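Local coordinates for protein aminoglycoside Nucleotidyltransferase (2")-Ia (PDB 5CFT) that confers resistance to aminoglycosides such as gentamicin, kanamycin and tobramycin by transferring an adenylyl group to their 2''-hydroxyl, at residues A[56-61]-A[103-108]; A[51-56]-A[91-96]; A[31-36]-A[126-131]. One frame throughout, in Å; residues are numbered along the deposited sequence. Where two conformers were deposited one is given.

In the fold
Following the helix 11-26, the chain enters residues 31-36, the strand and helix start that open contact 3. The next strand, 53-58, opens contact 2 with its first half and contact 1 with its second, and Thr56 belongs to both. Strand 91-101 then returns beside it and closes contact 2; its hairpin partner 104-106 closes contact 1, so these two loops cross. Residues 126-131 finally close contact 3, inside whose long loop both others are nested. Together the contacts bind strands 32-34, 53-58 and 91-101 of the nucleotidyltransferase core to the hairpin end at the gentamicin pocket and to the segment leading into helix 133-146.

Contact 1: residues A[56-61]-A[103-108]; sequences TFPGER and EAYEIA. With 51G (gentamicin C1), chain E.
The Tyr105 ring carries Pro58 on one face and meets the carboxylate of Glu60 at its edge. Pro58 CG lies 3.8 Å above the ring plane, offset toward the rim, in a CH-pi contact; the proline crosses the ring at about a right angle, and its compact ring offers polarised C-H groups to the aromatic surface. Glu60 and Tyr105 approach each other from opposite directions, their carboxylate and ring planes only 12° apart, with Glu60 OE1 in the plane at the edge, 3.5 Å from Tyr105 CE1. Tyr105 OH donates to the syn lone pair of Glu60 OE2, 2.7 Å away. With CG between the backbone N and carbonyl carbon (chi1 80°) and a bend at chi2, the Glu60 chain turns its carboxylate to the tyrosine. The same hydroxyl accepts a hydrogen bond from a water 2.7 Å from Tyr105 OH, which in turn accepts one from Arg61 NH1; that guanidinium also forms a salt bridge with Glu64. Trp100 packs edge-to-face with the tyrosine. Farther along, the branched Ile107 places CD1 3.8 Å from Thr56 OG1, while its other branch, CG2, lies 3.3 Å from gentamicin C20. The arrangement anchors the hairpin of strands 91-101 and 104-106 against the C-terminal end of strand 53-58 and the short 3-10 turn that follows, where the nucleotidyltransferase core passes into the wall of the aminoglycoside pocket.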
loop_
_atom_site.group_PDB
_atom_site.type_symbol
_atom_site.label_atom_id
_atom_site.label_comp_id
_atom_site.label_asym_id
_atom_site.label_seq_id
_atom_site.Cartn_x
_atom_site.Cartn_y
_atom_site.Cartn_z
ATOM N N THR A 56 -2.085 4.617 0.084
ATOM C CA THR A 56 -3.325 4.837 -0.644
ATOM C C THR A 56 -4.102 5.925 0.095
ATOM O O THR A 56 -4.216 5.886 1.320
ATOM C CB THR A 56 -4.201 3.574 -0.764
ATOM O OG1 THR A 56 -3.458 2.545 -1.433
ATOM C CG2 THR A 56 -5.436 3.841 -1.543
ATOM N N PHE A 57 -4.610 6.916 -0.616
ATOM C CA PHE A 57 -5.289 8.087 -0.017
ATOM C C PHE A 57 -6.608 8.343 -0.736
ATOM O O PHE A 57 -6.763 8.047 -1.913
ATOM C CB PHE A 57 -4.390 9.321 -0.091
ATOM C CG PHE A 57 -4.118 9.781 -1.503
ATOM C CD1 PHE A 57 -4.921 10.705 -2.144
ATOM C CD2 PHE A 57 -3.065 9.266 -2.222
ATOM C CE1 PHE A 57 -4.669 11.073 -3.432
ATOM C CE2 PHE A 57 -2.809 9.666 -3.475
ATOM C CZ PHE A 57 -3.627 10.546 -4.116
ATOM N N PRO A 58 -7.575 8.957 -0.064
ATOM C CA PRO A 58 -8.819 9.383 -0.741
ATOM C C PRO A 58 -8.501 10.355 -1.874
ATOM O O PRO A 58 -7.968 11.450 -1.572
ATOM C CB PRO A 58 -9.613 10.039 0.398
ATOM C CG PRO A 58 -9.156 9.316 1.612
ATOM C CD PRO A 58 -7.677 9.115 1.410
ATOM N N GLY A 59 -8.838 10.014 -3.120
ATOM C CA GLY A 59 -8.441 10.814 -4.246
ATOM C C GLY A 59 -8.961 12.227 -4.196
ATOM O O GLY A 59 -8.250 13.137 -4.667
ATOM N N GLU A 60 -10.153 12.427 -3.628
ATOM C CA GLU A 60 -10.739 13.754 -3.564
ATOM C C GLU A 60 -10.190 14.589 -2.426
ATOM O O GLU A 60 -10.508 15.786 -2.351
ATOM C CB GLU A 60 -12.260 13.625 -3.454
ATOM C CG GLU A 60 -12.844 13.306 -2.079
ATOM C CD GLU A 60 -12.611 11.925 -1.515
ATOM O OE1 GLU A 60 -12.034 11.032 -2.188
ATOM O OE2 GLU A 60 -13.028 11.742 -0.349
ATOM N N ARG A 61 -9.354 13.989 -1.576
ATOM C CA ARG A 61 -8.640 14.705 -0.540
ATOM C C ARG A 61 -7.140 14.725 -0.776
ATOM O O ARG A 61 -6.390 14.831 0.204
ATOM C CB ARG A 61 -8.970 14.083 0.826
ATOM C CG ARG A 61 -10.464 14.068 1.057
ATOM C CD ARG A 61 -10.899 13.455 2.392
ATOM N NE ARG A 61 -10.420 14.228 3.555
ATOM C CZ ARG A 61 -10.489 13.806 4.810
ATOM N NH1 ARG A 61 -11.058 12.643 5.110
ATOM N NH2 ARG A 61 -9.981 14.558 5.769
ATOM N N GLU A 103 -19.921 2.176 -0.199
ATOM C CA GLU A 103 -19.758 2.277 1.257
ATOM C C GLU A 103 -18.299 2.150 1.677
ATOM O O GLU A 103 -18.000 1.942 2.875
ATOM C CB GLU A 103 -20.614 1.188 1.952
ATOM C CG GLU A 103 -22.105 1.398 1.702
ATOM C CD GLU A 103 -23.069 0.371 2.341
ATOM O OE1 GLU A 103 -22.678 -0.360 3.261
ATOM O OE2 GLU A 103 -24.250 0.339 1.899
ATOM N N ALA A 104 -17.341 2.319 0.753
ATOM C CA ALA A 104 -15.940 2.259 1.106
ATOM C C ALA A 104 -15.099 2.888 0.022
ATOM O O ALA A 104 -15.573 2.976 -1.124
ATOM C CB ALA A 104 -15.515 0.799 1.307
ATOM N N TYR A 105 -13.886 3.256 0.339
ATOM C CA TYR A 105 -12.927 3.621 -0.668
ATOM C C TYR A 105 -12.436 2.405 -1.358
ATOM O O TYR A 105 -12.198 1.386 -0.704
ATOM C CB TYR A 105 -11.772 4.410 -0.031
ATOM C CG TYR A 105 -12.127 5.829 0.324
ATOM C CD1 TYR A 105 -12.126 6.818 -0.635
ATOM C CD2 TYR A 105 -12.465 6.162 1.612
ATOM C CE1 TYR A 105 -12.466 8.064 -0.345
ATOM C CE2 TYR A 105 -12.765 7.434 1.946
ATOM C CZ TYR A 105 -12.800 8.385 0.976
ATOM O OH TYR A 105 -13.112 9.684 1.344
ATOM N N GLU A 106 -12.193 2.527 -2.661
ATOM C CA GLU A 106 -11.591 1.438 -3.425
ATOM C C GLU A 106 -10.514 1.903 -4.372
ATOM O O GLU A 106 -10.725 2.890 -5.093
ATOM C CB GLU A 106 -12.637 0.673 -4.229
ATOM C CG GLU A 106 -13.707 -0.002 -3.394
ATOM C CD GLU A 106 -13.222 -1.208 -2.591
ATOM O OE1 GLU A 106 -12.136 -1.756 -2.873
ATOM O OE2 GLU A 106 -13.954 -1.624 -1.668
ATOM N N ILE A 107 -9.429 1.140 -4.454
ATOM C CA ILE A 107 -8.465 1.316 -5.530
ATOM C C ILE A 107 -9.167 0.912 -6.855
ATOM O O ILE A 107 -9.787 -0.170 -6.936
ATOM C CB ILE A 107 -7.241 0.499 -5.255
ATOM C CG1 ILE A 107 -6.478 1.042 -4.044
ATOM C CG2 ILE A 107 -6.338 0.393 -6.461
ATOM C CD1 ILE A 107 -5.469 0.075 -3.438
ATOM N N ALA A 108 -9.028 1.710 -7.905
ATOM C CA ALA A 108 -9.700 1.415 -9.162
ATOM C C ALA A 108 -9.263 0.060 -9.665
ATOM O O ALA A 108 -8.083 -0.277 -9.652
ATOM C CB ALA A 108 -9.434 2.493 -10.172
HETATM O O6 51G E . 6.706 1.121 -6.487
HETATM C C14 51G E . 6.647 1.001 -7.911
HETATM C C15 51G E . 6.797 2.372 -8.568
HETATM N N 51G E . 8.063 3.012 -8.204
HETATM C C19 51G E . 7.896 4.397 -7.760
HETATM C C16 51G E . 6.753 2.210 -10.083
HETATM C C18 51G E . 6.785 3.560 -10.788
HETATM O O5 51G E . 7.957 1.501 -10.424
HETATM C C17 51G E . 5.499 1.436 -10.483
HETATM O O4 51G E . 5.345 0.222 -9.751
HETATM C C13 51G E . 5.336 0.350 -8.339
HETATM O O3 51G E . 4.249 1.165 -8.001
HETATM C C11 51G E . 2.951 0.562 -7.790
HETATM C C10 51G E . 2.176 1.460 -6.820
HETATM N N1 51G E . 2.861 1.670 -5.529
HETATM C C9 51G E . 0.772 0.888 -6.601
HETATM C C8 51G E . 0.003 0.774 -7.922
HETATM N N2 51G E . -1.350 0.225 -7.669
HETATM C C12 51G E . 2.201 0.464 -9.114
HETATM O O2 51G E . 2.848 -0.470 -9.990
HETATM C C7 51G E . 0.780 -0.045 -8.929
HETATM O O1 51G E . 0.108 0.115 -10.193
HETATM C C6 51G E . -0.725 -0.934 -10.642
HETATM C C5 51G E . -0.331 -1.346 -12.065
HETATM N N3 51G E . 1.098 -1.649 -12.146
HETATM C C4 51G E . -0.648 -0.170 -12.976
HETATM C C3 51G E . -2.126 0.134 -12.852
HETATM O O 51G E . -2.097 -0.614 -10.545
HETATM C C2 51G E . -2.505 0.465 -11.423
HETATM C C1 51G E . -3.979 0.657 -11.197
HETATM C C 51G E . -4.765 -0.544 -11.690
HETATM N N4 51G E . -4.279 0.908 -9.781
HETATM C C20 51G E . -5.628 1.393 -9.568
HETATM O O HOH W 1 -12.346 10.694 3.768
#

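Contact 2: residues A[51-56]-A[91-96]; sequences DDIDLT and ELLDCE. With MN (manganese (II) ion), chain C; MN (manganese (II) ion), chain B; 51G (gentamicin C1), chain E; APC (diphosphomethylphosphonic acid adenosyl ester), chain D.
Asp54 and Asp94 sit side by side on neighbouring parallel strands and, with Asp52, form the acidic metal site of the nucleotidyltransferase fold: an Asp-x-Asp pair, Asp52 and Asp54, where strand 53-58 begins, and a third aspartate on the neighbouring strand. All four carboxylate oxygens of Asp52 and Asp54 bind a metal, each residue bridging the two manganese ions with one oxygen to each. Asp94 serves one ion alone, through OD2, which also accepts a weak hydrogen bond from gentamicin N1; its OD1 is hydrogen-bonded to Tyr82 OH. Asp54 OD1 and Asp94 OD2 approach to 3.1 Å, a closeness explained by the manganese they share. That ion also takes O2A of the nucleotide analogue and O6 of gentamicin; the other takes three phosphate oxygens and a water, so O2A bridges the two metals. The main chains beneath satisfy one another: Ile53 N donates to Leu92 O, Asp94 N to Ile53 O at 2.8 Å, Leu55 N to Asp94 O, and Glu96 N to Leu55 O. On the face away from the metals, Leu93 CD2 packs 3.7 Å from Ile53 CB, apolar branches suited to the helix 11-26 they touch. Before the strand, Asp51 N gives a straight bond (169°) to O1G of the analogue. Glu96, extended with CG anti to its backbone N (chi1 -180°), accepts hydrogen bonds from two gentamicin amines: N2 on OE1 at 2.7 Å and N4 on OE2 at 2.8 Å.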
loop_
_atom_site.group_PDB
_atom_site.type_symbol
_atom_site.label_atom_id
_atom_site.label_comp_id
_atom_site.label_asym_id
_atom_site.label_seq_id
_atom_site.Cartn_x
_atom_site.Cartn_y
_atom_site.Cartn_z
ATOM N N ASP A 51 12.252 -0.152 0.614
ATOM C CA ASP A 51 12.820 0.933 -0.185
ATOM C C ASP A 51 11.988 2.196 -0.174
ATOM O O ASP A 51 12.520 3.297 -0.349
ATOM C CB ASP A 51 13.059 0.466 -1.610
ATOM C CG ASP A 51 14.276 -0.455 -1.721
ATOM O OD1 ASP A 51 15.040 -0.611 -0.746
ATOM O OD2 ASP A 51 14.500 -0.983 -2.829
ATOM N N ASP A 52 10.697 2.057 0.050
ATOM C CA ASP A 52 9.779 3.204 0.130
ATOM C C ASP A 52 8.603 2.909 1.024
ATOM O O ASP A 52 8.526 1.838 1.641
ATOM C CB ASP A 52 9.307 3.655 -1.281
ATOM C CG ASP A 52 8.489 2.662 -1.984
ATOM O OD1 ASP A 52 7.934 1.780 -1.348
ATOM O OD2 ASP A 52 8.331 2.811 -3.251
ATOM N N ILE A 53 7.696 3.879 1.160
ATOM C CA ILE A 53 6.446 3.736 1.862
ATOM C C ILE A 53 5.345 3.938 0.839
ATOM O O ILE A 53 5.273 5.015 0.234
ATOM C CB ILE A 53 6.344 4.762 2.952
ATOM C CG1 ILE A 53 7.432 4.577 4.042
ATOM C CG2 ILE A 53 5.010 4.679 3.657
ATOM C CD1 ILE A 53 7.657 5.832 4.921
ATOM N N ASP A 54 4.555 2.915 0.573
ATOM C CA ASP A 54 3.411 2.961 -0.318
ATOM C C ASP A 54 2.177 3.354 0.466
ATOM O O ASP A 54 1.873 2.755 1.497
ATOM C CB ASP A 54 3.232 1.603 -0.986
ATOM C CG ASP A 54 4.444 1.162 -1.757
ATOM O OD1 ASP A 54 4.732 1.749 -2.840
ATOM O OD2 ASP A 54 5.162 0.224 -1.307
ATOM N N LEU A 55 1.446 4.347 -0.033
ATOM C CA LEU A 55 0.269 4.886 0.629
ATOM C C LEU A 55 -0.879 4.957 -0.364
ATOM O O LEU A 55 -0.697 5.378 -1.531
ATOM C CB LEU A 55 0.533 6.285 1.153
ATOM C CG LEU A 55 1.550 6.418 2.263
ATOM C CD1 LEU A 55 1.736 7.909 2.571
ATOM C CD2 LEU A 55 1.120 5.646 3.485
ATOM N N THR A 56 -2.085 4.617 0.084
ATOM C CA THR A 56 -3.325 4.837 -0.644
ATOM C C THR A 56 -4.102 5.925 0.095
ATOM O O THR A 56 -4.216 5.886 1.320
ATOM C CB THR A 56 -4.201 3.574 -0.764
ATOM O OG1 THR A 56 -3.458 2.545 -1.433
ATOM C CG2 THR A 56 -5.436 3.841 -1.543
ATOM N N GLU A 91 13.408 9.890 2.404
ATOM C CA GLU A 91 12.418 8.825 2.300
ATOM C C GLU A 91 11.404 9.091 1.232
ATOM O O GLU A 91 10.883 10.178 1.122
ATOM C CB GLU A 91 11.711 8.620 3.623
ATOM C CG GLU A 91 12.665 8.226 4.749
ATOM C CD GLU A 91 13.275 6.856 4.602
ATOM O OE1 GLU A 91 12.767 6.013 3.849
ATOM O OE2 GLU A 91 14.289 6.609 5.293
ATOM N N LEU A 92 11.085 8.054 0.464
ATOM C CA LEU A 92 10.138 8.151 -0.613
ATOM C C LEU A 92 8.762 7.640 -0.257
ATOM O O LEU A 92 8.649 6.564 0.326
ATOM C CB LEU A 92 10.634 7.340 -1.789
ATOM C CG LEU A 92 9.989 7.595 -3.098
ATOM C CD1 LEU A 92 10.470 8.972 -3.524
ATOM C CD2 LEU A 92 10.520 6.499 -4.035
ATOM N N LEU A 93 7.719 8.411 -0.595
ATOM C CA LEU A 93 6.345 8.024 -0.430
ATOM C C LEU A 93 5.750 7.825 -1.803
ATOM O O LEU A 93 5.751 8.765 -2.600
ATOM C CB LEU A 93 5.523 9.070 0.296
ATOM C CG LEU A 93 5.964 9.506 1.650
ATOM C CD1 LEU A 93 4.909 10.537 2.172
ATOM C CD2 LEU A 93 6.202 8.419 2.629
ATOM N N ASP A 94 5.188 6.655 -2.058
ATOM C CA ASP A 94 4.633 6.299 -3.356
ATOM C C ASP A 94 3.132 6.252 -3.184
ATOM O O ASP A 94 2.619 5.327 -2.525
ATOM C CB ASP A 94 5.232 4.964 -3.778
ATOM C CG ASP A 94 4.739 4.453 -5.070
ATOM O OD1 ASP A 94 3.934 5.090 -5.752
ATOM O OD2 ASP A 94 5.243 3.381 -5.476
ATOM N N CYS A 95 2.449 7.261 -3.671
ATOM C CA CYS A 95 1.045 7.543 -3.267
ATOM C C CYS A 95 0.050 7.338 -4.392
ATOM O O CYS A 95 0.201 7.900 -5.485
ATOM C CB CYS A 95 0.939 9.007 -2.755
ATOM S SG CYS A 95 2.056 9.368 -1.410
ATOM N N GLU A 96 -0.988 6.542 -4.151
ATOM C CA GLU A 96 -1.996 6.265 -5.140
ATOM C C GLU A 96 -3.380 6.595 -4.581
ATOM O O GLU A 96 -3.683 6.276 -3.416
ATOM C CB GLU A 96 -1.921 4.776 -5.538
ATOM C CG GLU A 96 -2.899 4.413 -6.535
ATOM C CD GLU A 96 -2.768 3.003 -7.061
ATOM O OE1 GLU A 96 -2.620 2.099 -6.276
ATOM O OE2 GLU A 96 -2.891 2.830 -8.305
HETATM MN MN MN C . 6.481 1.835 -4.274
HETATM MN MN MN B . 7.193 -0.181 -1.580
HETATM O O6 51G E . 6.706 1.121 -6.487
HETATM C C14 51G E . 6.647 1.001 -7.911
HETATM C C15 51G E . 6.797 2.372 -8.568
HETATM N N 51G E . 8.063 3.012 -8.204
HETATM C C19 51G E . 7.896 4.397 -7.760
HETATM C C16 51G E . 6.753 2.210 -10.083
HETATM C C18 51G E . 6.785 3.560 -10.788
HETATM O O5 51G E . 7.957 1.501 -10.424
HETATM C C17 51G E . 5.499 1.436 -10.483
HETATM O O4 51G E . 5.345 0.222 -9.751
HETATM C C13 51G E . 5.336 0.350 -8.339
HETATM O O3 51G E . 4.249 1.165 -8.001
HETATM C C11 51G E . 2.951 0.562 -7.790
HETATM C C10 51G E . 2.176 1.460 -6.820
HETATM N N1 51G E . 2.861 1.670 -5.529
HETATM C C9 51G E . 0.772 0.888 -6.601
HETATM C C8 51G E . 0.003 0.774 -7.922
HETATM N N2 51G E . -1.350 0.225 -7.669
HETATM C C12 51G E . 2.201 0.464 -9.114
HETATM O O2 51G E . 2.848 -0.470 -9.990
HETATM C C7 51G E . 0.780 -0.045 -8.929
HETATM O O1 51G E . 0.108 0.115 -10.193
HETATM C C6 51G E . -0.725 -0.934 -10.642
HETATM C C5 51G E . -0.331 -1.346 -12.065
HETATM N N3 51G E . 1.098 -1.649 -12.146
HETATM C C4 51G E . -0.648 -0.170 -12.976
HETATM C C3 51G E . -2.126 0.134 -12.852
HETATM O O 51G E . -2.097 -0.614 -10.545
HETATM C C2 51G E . -2.505 0.465 -11.423
HETATM C C1 51G E . -3.979 0.657 -11.197
HETATM C C 51G E . -4.765 -0.544 -11.690
HETATM N N4 51G E . -4.279 0.908 -9.781
HETATM C C20 51G E . -5.628 1.393 -9.568
HETATM P PG APC D . 9.629 -2.234 -0.614
HETATM O O1G APC D . 11.166 -2.542 -0.618
HETATM O O2G APC D . 9.331 -0.954 -1.364
HETATM O O3G APC D . 9.003 -2.353 0.670
HETATM P PB APC D . 7.663 -3.326 -2.318
HETATM O O1B APC D . 7.032 -4.738 -2.433
HETATM O O2B APC D . 6.755 -2.311 -1.667
HETATM O O3B APC D . 8.942 -3.440 -1.442
HETATM P PA APC D . 7.555 -1.447 -4.723
HETATM O O1A APC D . 8.326 -0.961 -5.922
HETATM O O2A APC D . 7.230 -0.316 -3.740
HETATM C C3A APC D . 8.335 -2.782 -3.870
HETATM O "O5'" APC D . 6.187 -1.902 -5.352
HETATM C "C5'" APC D . 4.892 -1.834 -4.710
HETATM C "C4'" APC D . 4.101 -2.939 -5.355
HETATM O "O4'" APC D . 4.010 -2.679 -6.775
HETATM C "C3'" APC D . 4.807 -4.262 -5.221
HETATM O "O3'" APC D . 4.326 -4.828 -3.999
HETATM C "C2'" APC D . 4.416 -4.997 -6.497
HETATM O "O2'" APC D . 3.131 -5.544 -6.206
HETATM C "C1'" APC D . 4.306 -3.855 -7.518
HETATM N N9 APC D . 5.473 -3.626 -8.402
HETATM C C8 APC D . 6.804 -3.559 -8.090
HETATM N N7 APC D . 7.577 -3.160 -9.081
HETATM C C5 APC D . 6.685 -2.984 -10.125
HETATM C C6 APC D . 6.880 -2.672 -11.492
HETATM N N6 APC D . 8.071 -2.390 -12.033
HETATM N N1 APC D . 5.797 -2.677 -12.298
HETATM C C2 APC D . 4.605 -2.955 -11.772
HETATM N N3 APC D . 4.299 -3.253 -10.508
HETATM C C4 APC D . 5.387 -3.262 -9.731
HETATM O O HOH W 2 12.670 5.612 0.872
HETATM O O HOH W 3 7.279 -0.396 0.691
#

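Contact 3: residues A[31-36]-A[126-131]; sequences LWIGGG and RPVRCN. With APC (diphosphomethylphosphonic acid adenosyl ester), chain D.
Ile33 and Cys130 form a single backbone bridge, CA to CA 4.4 Å, in which Ile33 N donates to Arg129 O and Asn131 N donates to Ile33 O, each at 2.9 Å, although the two segments run 58° apart. Beside this bridge Arg129 lays its aliphatic part across the Trp32 indole: Arg129 CD is 3.5 Å above the ring plane, toward the rim, and CB makes an off-centre CH-pi contact. The long chain, extended from CG to NE, suits both tasks: it carries its guanidinium up and past the rim of the indole, salt-bridged to Glu117, with NH2 donating a hydrogen bond to a water that also accepts from Leu31 N. The indole NE1 donates a hydrogen bond to Pro116 O. Glycines 34 to 36 carry the chain from strand 32-34 into helix 35-43, consistent with the glycine motif that precedes the metal-binding aspartates in nucleotidyltransferases. Here Asn131 OD1 lies 3.3 Å from Gly34 CA, close enough to leave no room for a side chain, and accepts hydrogen bonds from two waters, one of them shared with Gly35 N. ND2 of the same amide, which is tilted 18° from the indole plane, donates a hydrogen bond to Ser114 O and lies 3.6 Å from Trp32 CB. Gly35 has a positive phi (56°), and the bare backbone lets Gly36 N donate to O2B of the nucleotide analogue at 2.9 Å.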
loop_
_atom_site.group_PDB
_atom_site.type_symbol
_atom_site.label_atom_id
_atom_site.label_comp_id
_atom_site.label_asym_id
_atom_site.label_seq_id
_atom_site.Cartn_x
_atom_site.Cartn_y
_atom_site.Cartn_z
ATOM N N LEU A 31 -5.644 6.811 5.641
ATOM C CA LEU A 31 -4.572 6.467 4.710
ATOM C C LEU A 31 -4.287 5.014 4.896
ATOM O O LEU A 31 -4.200 4.568 6.021
ATOM C CB LEU A 31 -3.289 7.268 4.998
ATOM C CG LEU A 31 -3.351 8.782 4.815
ATOM C CD1 LEU A 31 -2.057 9.395 5.310
ATOM C CD2 LEU A 31 -3.618 9.168 3.361
ATOM N N TRP A 32 -4.080 4.298 3.809
ATOM C CA TRP A 32 -3.795 2.879 3.872
ATOM C C TRP A 32 -2.374 2.620 3.494
ATOM O O TRP A 32 -1.932 3.016 2.413
ATOM C CB TRP A 32 -4.699 2.089 2.937
ATOM C CG TRP A 32 -6.112 2.065 3.408
ATOM C CD1 TRP A 32 -6.699 1.118 4.187
ATOM C CD2 TRP A 32 -7.105 3.103 3.218
ATOM N NE1 TRP A 32 -7.981 1.487 4.479
ATOM C CE2 TRP A 32 -8.253 2.711 3.918
ATOM C CE3 TRP A 32 -7.117 4.309 2.519
ATOM C CZ2 TRP A 32 -9.420 3.473 3.915
ATOM C CZ3 TRP A 32 -8.304 5.067 2.517
ATOM C CH2 TRP A 32 -9.399 4.660 3.242
ATOM N N ILE A 33 -1.622 1.966 4.366
ATOM C CA ILE A 33 -0.311 1.465 3.994
ATOM C C ILE A 33 -0.484 0.342 2.949
ATOM O O ILE A 33 -1.339 -0.522 3.069
ATOM C CB ILE A 33 0.423 0.921 5.238
ATOM C CG1 ILE A 33 0.528 1.962 6.357
ATOM C CG2 ILE A 33 1.782 0.398 4.904
ATOM C CD1 ILE A 33 1.302 3.145 6.020
ATOM N N GLY A 34 0.366 0.355 1.948
ATOM C CA GLY A 34 0.369 -0.602 0.867
ATOM C C GLY A 34 1.695 -1.298 0.715
ATOM O O GLY A 34 2.617 -1.135 1.492
ATOM N N GLY A 35 1.781 -2.141 -0.306
ATOM C CA GLY A 35 3.048 -2.727 -0.657
ATOM C C GLY A 35 3.775 -3.474 0.435
ATOM O O GLY A 35 3.173 -4.134 1.283
ATOM N N GLY A 36 5.101 -3.331 0.468
ATOM C CA GLY A 36 5.934 -4.097 1.378
ATOM C C GLY A 36 5.621 -3.854 2.826
ATOM O O GLY A 36 5.626 -4.763 3.645
ATOM N N ARG A 126 1.407 -0.212 17.026
ATOM C CA ARG A 126 0.236 0.641 16.795
ATOM C C ARG A 126 -0.621 0.111 15.640
ATOM O O ARG A 126 -0.064 -0.165 14.571
ATOM C CB ARG A 126 0.669 2.057 16.458
ATOM C CG ARG A 126 1.366 2.762 17.592
ATOM C CD ARG A 126 2.184 3.981 17.034
ATOM N NE ARG A 126 3.039 4.466 18.095
ATOM C CZ ARG A 126 2.564 5.139 19.122
ATOM N NH1 ARG A 126 1.264 5.437 19.145
ATOM N NH2 ARG A 126 3.382 5.541 20.104
ATOM N N PRO A 127 -1.925 -0.071 15.871
ATOM C CA PRO A 127 -2.761 -0.428 14.723
ATOM C C PRO A 127 -2.669 0.588 13.575
ATOM O O PRO A 127 -2.621 1.816 13.812
ATOM C CB PRO A 127 -4.171 -0.452 15.305
ATOM C CG PRO A 127 -3.951 -0.699 16.809
ATOM C CD PRO A 127 -2.719 -0.006 17.117
ATOM N N VAL A 128 -2.621 0.088 12.358
ATOM C CA VAL A 128 -2.628 0.928 11.171
ATOM C C VAL A 128 -3.554 0.368 10.131
ATOM O O VAL A 128 -3.698 -0.851 9.964
ATOM C CB VAL A 128 -1.239 1.056 10.551
ATOM C CG1 VAL A 128 -0.270 1.706 11.522
ATOM C CG2 VAL A 128 -0.664 -0.285 10.066
ATOM N N ARG A 129 -4.187 1.241 9.363
ATOM C CA ARG A 129 -4.922 0.832 8.185
ATOM C C ARG A 129 -3.933 0.397 7.090
ATOM O O ARG A 129 -2.912 1.031 6.831
ATOM C CB ARG A 129 -5.815 1.944 7.628
ATOM C CG ARG A 129 -6.971 2.317 8.552
ATOM C CD ARG A 129 -7.961 3.197 7.798
ATOM N NE ARG A 129 -9.053 3.644 8.648
ATOM C CZ ARG A 129 -9.035 4.752 9.385
ATOM N NH1 ARG A 129 -10.121 5.050 10.103
ATOM N NH2 ARG A 129 -7.997 5.558 9.429
ATOM N N CYS A 130 -4.202 -0.775 6.516
ATOM C CA CYS A 130 -3.455 -1.274 5.341
ATOM C C CYS A 130 -4.413 -1.815 4.282
ATOM O O CYS A 130 -5.582 -2.203 4.592
ATOM C CB CYS A 130 -2.454 -2.371 5.656
ATOM S SG CYS A 130 -1.534 -2.462 7.192
ATOM N N ASN A 131 -3.936 -1.860 3.028
ATOM C CA ASN A 131 -4.688 -2.540 1.993
ATOM C C ASN A 131 -4.885 -4.018 2.322
ATOM O O ASN A 131 -4.116 -4.626 3.059
ATOM C CB ASN A 131 -4.038 -2.376 0.627
ATOM C CG ASN A 131 -3.908 -0.984 0.209
ATOM O OD1 ASN A 131 -2.782 -0.560 -0.079
ATOM N ND2 ASN A 131 -4.993 -0.229 0.164
HETATM P PG APC D . 9.629 -2.234 -0.614
HETATM O O1G APC D . 11.166 -2.542 -0.618
HETATM O O2G APC D . 9.331 -0.954 -1.364
HETATM O O3G APC D . 9.003 -2.353 0.670
HETATM P PB APC D . 7.663 -3.326 -2.318
HETATM O O1B APC D . 7.032 -4.738 -2.433
HETATM O O2B APC D . 6.755 -2.311 -1.667
HETATM O O3B APC D . 8.942 -3.440 -1.442
HETATM P PA APC D . 7.555 -1.447 -4.723
HETATM O O1A APC D . 8.326 -0.961 -5.922
HETATM O O2A APC D . 7.230 -0.316 -3.740
HETATM C C3A APC D . 8.335 -2.782 -3.870
HETATM O "O5'" APC D . 6.187 -1.902 -5.352
HETATM C "C5'" APC D . 4.892 -1.834 -4.710
HETATM C "C4'" APC D . 4.101 -2.939 -5.355
HETATM O "O4'" APC D . 4.010 -2.679 -6.775
HETATM C "C3'" APC D . 4.807 -4.262 -5.221
HETATM O "O3'" APC D . 4.326 -4.828 -3.999
HETATM C "C2'" APC D . 4.416 -4.997 -6.497
HETATM O "O2'" APC D . 3.131 -5.544 -6.206
HETATM C "C1'" APC D . 4.306 -3.855 -7.518
HETATM N N9 APC D . 5.473 -3.626 -8.402
HETATM C C8 APC D . 6.804 -3.559 -8.090
HETATM N N7 APC D . 7.577 -3.160 -9.081
HETATM C C5 APC D . 6.685 -2.984 -10.125
HETATM C C6 APC D . 6.880 -2.672 -11.492
HETATM N N6 APC D . 8.071 -2.390 -12.033
HETATM N N1 APC D . 5.797 -2.677 -12.298
HETATM C C2 APC D . 4.605 -2.955 -11.772
HETATM N N3 APC D . 4.299 -3.253 -10.508
HETATM C C4 APC D . 5.387 -3.262 -9.731
HETATM O O HOH W 4 -5.486 5.712 8.520
HETATM O O HOH W 5 -2.218 3.534 7.700
HETATM O O HOH W 6 -1.380 1.639 -0.164
HETATM O O HOH W 7 -0.877 -2.521 -1.557
#